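PDB 6R5W: Gp15 protein from Listeria phage PSA, which probably recognises the Listeria host cell surface as the phage's homotrimeric receptor-binding protein, this chain being its C-terminal part. Local coordinates for residues 12-15 / 20-23; 79-84 / 111-116; 138-143 / 148-153. One frame throughout, in Å; residues are numbered along the deposited sequence.

Interaction 1 (12-15 / 20-23). With CD (cadmium ion), chain F.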
loop_
_atom_site.group_PDB
_atom_site.type_symbol
_atom_site.label_atom_id
_atom_site.label_comp_id
_atom_site.label_asym_id
_atom_site.label_seq_id
_atom_site.Cartn_x
_atom_site.Cartn_y
_atom_site.Cartn_z
ATOM N N ASP A 12 -24.021 -10.911 -66.144
ATOM C CA ASP A 12 -24.687 -11.750 -65.156
ATOM C C ASP A 12 -23.688 -12.324 -64.162
ATOM O O ASP A 12 -23.964 -12.368 -62.958
ATOM C CB ASP A 12 -25.448 -12.898 -65.838
ATOM C CG ASP A 12 -26.837 -12.502 -66.314
ATOM O OD1 ASP A 12 -27.202 -11.305 -66.198
ATOM O OD2 ASP A 12 -27.574 -13.405 -66.804
ATOM N N GLU A 13 -22.536 -12.806 -64.645
ATOM C CA GLU A 13 -21.568 -13.392 -63.720
ATOM C C GLU A 13 -21.047 -12.327 -62.759
ATOM O O GLU A 13 -20.875 -12.585 -61.564
ATOM C CB GLU A 13 -20.410 -14.054 -64.467
ATOM C CG GLU A 13 -19.180 -14.303 -63.584
ATOM C CD GLU A 13 -18.196 -15.295 -64.197
ATOM O OE1 GLU A 13 -18.438 -15.771 -65.331
ATOM O OE2 GLU A 13 -17.182 -15.606 -63.535
ATOM N N HIS A 14 -20.806 -11.114 -63.267
ATOM C CA HIS A 14 -20.348 -10.026 -62.413
ATOM C C HIS A 14 -21.395 -9.681 -61.370
ATOM O O HIS A 14 -21.091 -9.553 -60.177
ATOM C CB HIS A 14 -20.049 -8.801 -63.234
ATOM C CG HIS A 14 -19.621 -7.638 -62.404
ATOM N ND1 HIS A 14 -18.330 -7.492 -61.945
ATOM C CD2 HIS A 14 -20.335 -6.622 -61.856
ATOM C CE1 HIS A 14 -18.252 -6.385 -61.223
ATOM N NE2 HIS A 14 -19.456 -5.847 -61.137
ATOM N N VAL A 15 -22.642 -9.522 -61.811
ATOM C CA VAL A 15 -23.732 -9.137 -60.928
ATOM C C VAL A 15 -24.005 -10.188 -59.874
ATOM O O VAL A 15 -24.422 -9.851 -58.761
ATOM C CB VAL A 15 -24.996 -8.847 -61.784
ATOM C CG1 VAL A 15 -26.243 -8.907 -60.942
ATOM C CG2 VAL A 15 -24.835 -7.494 -62.503
ATOM N N ILE A 20 -17.489 -9.864 -54.479
ATOM C CA ILE A 20 -16.846 -8.592 -54.766
ATOM C C ILE A 20 -17.759 -7.402 -54.487
ATOM O O ILE A 20 -17.335 -6.251 -54.695
ATOM C CB ILE A 20 -16.295 -8.539 -56.200
ATOM C CG1 ILE A 20 -17.430 -8.725 -57.211
ATOM C CG2 ILE A 20 -15.242 -9.632 -56.403
ATOM C CD1 ILE A 20 -16.949 -8.631 -58.650
ATOM N N HIS A 21 -18.956 -7.637 -53.989
ATOM C CA HIS A 21 -19.891 -6.591 -53.602
ATOM C C HIS A 21 -20.173 -6.695 -52.106
ATOM O O HIS A 21 -19.794 -7.670 -51.422
ATOM C CB HIS A 21 -21.227 -6.693 -54.423
ATOM C CG HIS A 21 -21.033 -6.454 -55.875
ATOM N ND1 HIS A 21 -20.906 -7.476 -56.791
ATOM C CD2 HIS A 21 -20.886 -5.297 -56.578
ATOM C CE1 HIS A 21 -20.635 -6.970 -57.985
ATOM N NE2 HIS A 21 -20.590 -5.647 -57.876
ATOM N N VAL A 22 -20.867 -5.680 -51.608
ATOM C CA VAL A 22 -21.251 -5.587 -50.218
ATOM C C VAL A 22 -22.756 -5.313 -50.143
ATOM O O VAL A 22 -23.421 -5.133 -51.165
ATOM C CB VAL A 22 -20.436 -4.500 -49.482
ATOM C CG1 VAL A 22 -18.973 -4.762 -49.657
ATOM C CG2 VAL A 22 -20.741 -3.082 -49.986
ATOM N N THR A 23 -23.270 -5.201 -48.913
ATOM C CA THR A 23 -24.623 -4.728 -48.670
ATOM C C THR A 23 -24.638 -3.427 -47.887
ATOM O O THR A 23 -23.653 -3.034 -47.238
ATOM C CB THR A 23 -25.463 -5.741 -47.889
ATOM O OG1 THR A 23 -25.002 -5.798 -46.538
ATOM C CG2 THR A 23 -25.340 -7.099 -48.518
HETATM CD CD CD F . -20.196 -4.010 -59.604
HETATM O O HOH W 1 -22.603 -9.265 -56.331
#
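H14 and H21 form one subunit's share of a six-histidine cadmium site where the three chains of the trimer meet. H14 lies on the last turn of helix 8-15. H21 lies in the loop before helix 24-31. Each points NE2 at the metal. H14 NE2 is 2.5 Å from the cadmium ion and H21 NE2 is 2.4 Å from it. The angle NE2-cadmium-NE2 within this subunit is about 90°, as expected for an octahedral site. The H14 and H21 residues of the second and third subunits supply the other four ligands. The metal lies in the plane of the H14 ring, at its edge. CG of H14 is anti to the backbone N (chi1 178°), and this carries the ring across to the loop. There the edge of H21 meets the face of H14, offset, with planes at 90° and ring centroids 5.0 Å apart. H14 O lies at the edge of the H21 ring, 3.4 Å from H21 CE1. I20 adds an apolar contact, with its CD1 3.7 Å from H14 CE1. The other nitrogen of the H21 ring, ND1, donates to D17 O, which helps fix the ring's rotation. That bond leaves NE2 as the nitrogen for the metal. Helix end and loop thus share an ion, in a threefold histidine site that resembles the octahedral metal sites on the axis of some trimeric phage tail fibres.

Interaction 2 (79-84 / 111-116)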
loop_
_atom_site.group_PDB
_atom_site.type_symbol
_atom_site.label_atom_id
_atom_site.label_comp_id
_atom_site.label_asym_id
_atom_site.label_seq_id
_atom_site.Cartn_x
_atom_site.Cartn_y
_atom_site.Cartn_z
ATOM N N ALA A 79 -6.851 8.766 16.668
ATOM C CA ALA A 79 -6.463 7.509 16.034
ATOM C C ALA A 79 -6.550 7.649 14.525
ATOM O O ALA A 79 -7.627 7.886 13.963
ATOM C CB ALA A 79 -7.353 6.359 16.523
ATOM N N ARG A 80 -5.423 7.447 13.854
ATOM C CA ARG A 80 -5.388 7.479 12.400
ATOM C C ARG A 80 -5.263 6.064 11.896
ATOM O O ARG A 80 -4.617 5.226 12.542
ATOM C CB ARG A 80 -4.218 8.307 11.906
ATOM C CG ARG A 80 -4.343 9.753 12.369
ATOM C CD ARG A 80 -3.220 10.662 11.868
ATOM N NE ARG A 80 -3.442 12.069 12.367
ATOM C CZ ARG A 80 -2.934 12.559 13.489
ATOM N NH1 ARG A 80 -2.173 11.821 14.323
ATOM N NH2 ARG A 80 -3.149 13.811 13.826
ATOM N N TYR A 81 -5.919 5.774 10.793
ATOM C CA TYR A 81 -5.927 4.379 10.340
ATOM C C TYR A 81 -5.987 4.260 8.826
ATOM O O TYR A 81 -6.501 5.143 8.120
ATOM C CB TYR A 81 -7.065 3.600 10.980
ATOM C CG TYR A 81 -8.464 4.135 10.727
ATOM C CD1 TYR A 81 -9.008 5.186 11.526
ATOM C CD2 TYR A 81 -9.255 3.585 9.742
ATOM C CE1 TYR A 81 -10.307 5.647 11.298
ATOM C CE2 TYR A 81 -10.587 4.026 9.530
ATOM C CZ TYR A 81 -11.076 5.063 10.286
ATOM O OH TYR A 81 -12.355 5.519 10.028
ATOM N N ILE A 82 -5.435 3.164 8.347
ATOM C CA ILE A 82 -5.259 2.925 6.924
ATOM C C ILE A 82 -5.795 1.546 6.576
ATOM O O ILE A 82 -5.424 0.566 7.225
ATOM C CB ILE A 82 -3.781 2.997 6.535
ATOM C CG1 ILE A 82 -3.151 4.313 6.958
ATOM C CG2 ILE A 82 -3.605 2.833 4.992
ATOM C CD1 ILE A 82 -1.525 4.337 6.819
ATOM N N LYS A 83 -6.525 1.445 5.478
ATOM C CA LYS A 83 -7.025 0.153 5.025
ATOM C C LYS A 83 -5.917 -0.656 4.361
ATOM O O LYS A 83 -5.199 -0.155 3.503
ATOM C CB LYS A 83 -8.195 0.365 4.039
ATOM C CG LYS A 83 -8.834 -0.913 3.560
ATOM C CD LYS A 83 -9.985 -0.602 2.581
ATOM C CE LYS A 83 -10.739 -1.877 2.133
ATOM N NZ LYS A 83 -9.903 -2.675 1.167
ATOM N N PHE A 84 -5.782 -1.930 4.773
ATOM C CA PHE A 84 -4.937 -2.893 4.102
ATOM C C PHE A 84 -5.751 -4.149 3.933
ATOM O O PHE A 84 -5.988 -4.839 4.911
ATOM C CB PHE A 84 -3.669 -3.192 4.893
ATOM C CG PHE A 84 -2.695 -2.063 4.820
ATOM C CD1 PHE A 84 -1.989 -1.845 3.640
ATOM C CD2 PHE A 84 -2.542 -1.195 5.892
ATOM C CE1 PHE A 84 -1.090 -0.774 3.570
ATOM C CE2 PHE A 84 -1.676 -0.149 5.811
ATOM C CZ PHE A 84 -0.954 0.055 4.665
ATOM N N PRO A 111 -13.181 3.110 18.888
ATOM C CA PRO A 111 -14.406 2.511 18.355
ATOM C C PRO A 111 -14.275 1.010 18.112
ATOM O O PRO A 111 -13.200 0.507 17.761
ATOM C CB PRO A 111 -14.616 3.246 17.015
ATOM C CG PRO A 111 -13.769 4.421 17.066
ATOM C CD PRO A 111 -12.622 4.107 17.960
ATOM N N THR A 112 -15.423 0.321 18.184
ATOM C CA THR A 112 -15.455 -1.132 18.017
ATOM C C THR A 112 -14.893 -1.613 16.660
ATOM O O THR A 112 -14.300 -2.696 16.572
ATOM C CB THR A 112 -16.900 -1.660 18.222
ATOM O OG1 THR A 112 -17.794 -1.111 17.253
ATOM C CG2 THR A 112 -17.381 -1.281 19.594
ATOM N N PHE A 113 -15.109 -0.860 15.563
ATOM C CA PHE A 113 -14.537 -1.320 14.307
ATOM C C PHE A 113 -12.984 -1.223 14.276
ATOM O O PHE A 113 -12.356 -1.736 13.315
ATOM C CB PHE A 113 -15.108 -0.571 13.090
ATOM C CG PHE A 113 -14.608 0.867 12.924
ATOM C CD1 PHE A 113 -15.154 1.900 13.630
ATOM C CD2 PHE A 113 -13.594 1.157 12.032
ATOM C CE1 PHE A 113 -14.723 3.195 13.465
ATOM C CE2 PHE A 113 -13.141 2.450 11.885
ATOM C CZ PHE A 113 -13.711 3.461 12.608
ATOM N N LEU A 114 -12.361 -0.601 15.279
ATOM C CA LEU A 114 -10.901 -0.598 15.388
ATOM C C LEU A 114 -10.434 -1.549 16.484
ATOM O O LEU A 114 -9.346 -1.397 17.006
ATOM C CB LEU A 114 -10.393 0.816 15.628
ATOM C CG LEU A 114 -10.690 1.762 14.460
ATOM C CD1 LEU A 114 -10.050 3.109 14.781
ATOM C CD2 LEU A 114 -10.178 1.212 13.121
ATOM N N ALA A 115 -11.260 -2.529 16.878
ATOM C CA ALA A 115 -10.785 -3.505 17.862
ATOM C C ALA A 115 -9.578 -4.271 17.311
ATOM O O ALA A 115 -9.538 -4.609 16.126
ATOM C CB ALA A 115 -11.909 -4.496 18.205
ATOM N N PRO A 116 -8.581 -4.586 18.141
ATOM C CA PRO A 116 -7.381 -5.270 17.634
ATOM C C PRO A 116 -7.603 -6.745 17.315
ATOM O O PRO A 116 -8.428 -7.407 17.953
ATOM C CB PRO A 116 -6.372 -5.120 18.786
ATOM C CG PRO A 116 -7.225 -4.996 19.993
ATOM C CD PRO A 116 -8.477 -4.225 19.556
#
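Strand 79-84 and the turn in 111-116 face each other without backbone pairing, and their nearest CA atoms, those of Y81 and L114, are 8.7 Å apart. The contact belongs to the C-terminal beta domain, built from two four-stranded antiparallel sheets. Segment 111-116 is part of the link between strands 105-109 and 122-127. It makes a short 3-10 turn, with L114 N donating to P111 O at 2.8 Å. No hydrogen bond crosses to the strand, and the contact is made by Y81, F113 and L114. Y81 CB points toward the turn. With CG set between the backbone N and the carbonyl carbon (chi1 58°), the Y81 ring presents a face to L114 CD2, 4.3 Å from the centroid, in a CH-pi contact. L114 CD1 reaches Y81 CD1 at 4.0 Å. F113 turns its edge to the face of Y81 in an offset edge-to-face pair, with planes at 70° and centroids 5.5 Å apart. The Y81 and L114 side chains are buried, and F113 lies at the exposed margin. F88 of strand 87-97 meets Y81 edge-to-face and also touches L114. V63 of strand 61-65 packs on Y81 as well. On the turn, L114 O is bonded to Y166 OH. At the outer end of the tyrosine, Y81 OH comes to the edge of the F113 ring, near its plane, 3.6 Å from F113 CZ.

Interaction 3 (138-143 / 148-153)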
loop_
_atom_site.group_PDB
_atom_site.type_symbol
_atom_site.label_atom_id
_atom_site.label_comp_id
_atom_site.label_asym_id
_atom_site.label_seq_id
_atom_site.Cartn_x
_atom_site.Cartn_y
_atom_site.Cartn_z
ATOM N N ASN A 138 3.886 1.096 31.231
ATOM C CA ASN A 138 3.402 -0.144 30.635
ATOM C C ASN A 138 1.913 0.042 30.338
ATOM O O ASN A 138 1.100 0.194 31.272
ATOM C CB ASN A 138 3.602 -1.338 31.580
ATOM C CG ASN A 138 5.058 -1.696 31.758
ATOM O OD1 ASN A 138 5.895 -1.528 30.867
ATOM N ND2 ASN A 138 5.390 -2.222 32.961
ATOM N N ILE A 139 1.537 -0.001 29.054
ATOM C CA ILE A 139 0.175 0.260 28.625
ATOM C C ILE A 139 -0.371 -1.016 27.980
ATOM O O ILE A 139 0.280 -1.607 27.118
ATOM C CB ILE A 139 0.084 1.459 27.641
ATOM C CG1 ILE A 139 0.659 2.701 28.309
ATOM C CG2 ILE A 139 -1.334 1.627 27.189
ATOM C CD1 ILE A 139 0.485 4.008 27.439
ATOM N N TYR A 140 -1.573 -1.403 28.376
ATOM C CA TYR A 140 -2.267 -2.493 27.753
ATOM C C TYR A 140 -3.311 -2.005 26.779
ATOM O O TYR A 140 -4.048 -1.074 27.063
ATOM C CB TYR A 140 -2.986 -3.379 28.761
ATOM C CG TYR A 140 -2.160 -4.164 29.729
ATOM C CD1 TYR A 140 -0.833 -3.936 29.931
ATOM C CD2 TYR A 140 -2.792 -5.152 30.512
ATOM C CE1 TYR A 140 -0.096 -4.679 30.895
ATOM C CE2 TYR A 140 -2.079 -5.887 31.449
ATOM C CZ TYR A 140 -0.776 -5.629 31.657
ATOM O OH TYR A 140 -0.070 -6.309 32.587
ATOM N N LEU A 141 -3.372 -2.628 25.607
ATOM C CA LEU A 141 -4.474 -2.396 24.675
ATOM C C LEU A 141 -5.363 -3.613 24.812
ATOM O O LEU A 141 -4.914 -4.699 24.449
ATOM C CB LEU A 141 -3.966 -2.272 23.233
ATOM C CG LEU A 141 -5.035 -2.047 22.202
ATOM C CD1 LEU A 141 -5.729 -0.678 22.394
ATOM C CD2 LEU A 141 -4.562 -2.166 20.733
ATOM N N SER A 142 -6.600 -3.431 25.269
ATOM C CA SER A 142 -7.482 -4.579 25.526
ATOM C C SER A 142 -8.141 -5.069 24.239
ATOM O O SER A 142 -8.165 -4.388 23.223
ATOM C CB SER A 142 -8.566 -4.192 26.552
ATOM O OG SER A 142 -9.622 -3.461 25.883
ATOM N N VAL A 143 -8.748 -6.268 24.296
ATOM C CA VAL A 143 -9.426 -6.804 23.164
ATOM C C VAL A 143 -10.638 -5.951 22.747
ATOM O O VAL A 143 -11.061 -6.032 21.594
ATOM C CB VAL A 143 -9.884 -8.275 23.376
ATOM C CG1 VAL A 143 -8.671 -9.164 23.551
ATOM C CG2 VAL A 143 -10.830 -8.385 24.529
ATOM N N ASN A 148 -5.371 1.011 28.449
ATOM C CA ASN A 148 -5.304 0.813 29.900
ATOM C C ASN A 148 -3.888 1.023 30.407
ATOM O O ASN A 148 -3.010 0.157 30.210
ATOM C CB ASN A 148 -5.770 -0.622 30.172
ATOM C CG ASN A 148 -5.857 -0.988 31.646
ATOM O OD1 ASN A 148 -5.667 -0.180 32.522
ATOM N ND2 ASN A 148 -5.957 -2.280 31.883
ATOM N N ILE A 149 -3.662 2.137 31.111
ATOM C CA ILE A 149 -2.366 2.422 31.710
ATOM C C ILE A 149 -2.206 1.612 33.003
ATOM O O ILE A 149 -2.897 1.868 33.987
ATOM C CB ILE A 149 -2.192 3.940 31.959
ATOM C CG1 ILE A 149 -2.267 4.698 30.635
ATOM C CG2 ILE A 149 -0.892 4.188 32.675
ATOM C CD1 ILE A 149 -2.413 6.190 30.809
ATOM N N VAL A 150 -1.328 0.617 32.982
ATOM C CA VAL A 150 -1.139 -0.354 34.051
ATOM C C VAL A 150 0.042 -0.037 34.935
ATOM O O VAL A 150 0.001 -0.277 36.138
ATOM C CB VAL A 150 -0.984 -1.759 33.411
ATOM C CG1 VAL A 150 -0.375 -2.742 34.390
ATOM C CG2 VAL A 150 -2.309 -2.246 32.901
ATOM N N GLY A 151 1.119 0.520 34.378
ATOM C CA GLY A 151 2.247 0.919 35.206
ATOM C C GLY A 151 2.797 2.220 34.717
ATOM O O GLY A 151 2.854 2.416 33.500
ATOM N N VAL A 152 3.168 3.116 35.643
ATOM C CA VAL A 152 3.753 4.411 35.275
ATOM C C VAL A 152 4.893 4.702 36.253
ATOM O O VAL A 152 4.855 4.361 37.450
ATOM C CB VAL A 152 2.754 5.579 35.250
ATOM C CG1 VAL A 152 1.732 5.470 34.178
ATOM C CG2 VAL A 152 2.032 5.759 36.662
ATOM N N GLY A 153 5.905 5.406 35.750
ATOM C CA GLY A 153 6.978 5.849 36.623
ATOM C C GLY A 153 6.456 6.824 37.666
ATOM O O GLY A 153 6.906 6.822 38.825
#
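N138 pairs with two residues at once, V150 and G151, in a classic beta bulge of the hairpin formed by strands 136-141 and 146-152. N138 N donates to G151 O at 2.8 Å. N138 O accepts twice, from V150 N at 3.0 Å and from G151 N at 3.1 Å. The V150 donor lies nearly along the C=O axis, while G151 N lies in the carbonyl plane, on a lone pair of N138 O. The N138 amide is held across the subunit interface: its OD1 accepts from Q136 NE2 of the second subunit, and its ND2 donates to S130 O and N135 O of the same subunit. I139 comes next, opposite I149 in a non-hydrogen-bonded pair. Their CG1 atoms are 4.2 Å apart, on the other face of the sheet from N138 and Y140. Y140 and N148 form a hydrogen-bonded pair. Y140 N donates to N148 O, and N148 N returns a bond to Y140 O at 2.8 Å. V150, first of the bulge pair, lies against Y140. With CG1 anti to the backbone N (chi1 163°), V150 places CG2 over the centre of the Y140 ring, 3.6 Å from the centroid and 5° off the ring normal.

The three contacts follow one another along the chain, and none encloses or crosses another. Interaction 1 comes first and closes a loop of four residues between helix 8-15 and the lead into helix 24-31. Helix 36-57 then runs on to the beta domain, so interaction 1 stays about 50 Å from interaction 2 between nearest atoms. Interaction 2 spans 26 residues, including strand 87-97 and strand 105-109. It ties one sheet to a connection of the other. Interaction 3 closes a short hairpin within that second sheet. Interactions 2 and 3 touch: P116 CG packs against S142 O at 3.4 Å. All three have neighbours in other subunits.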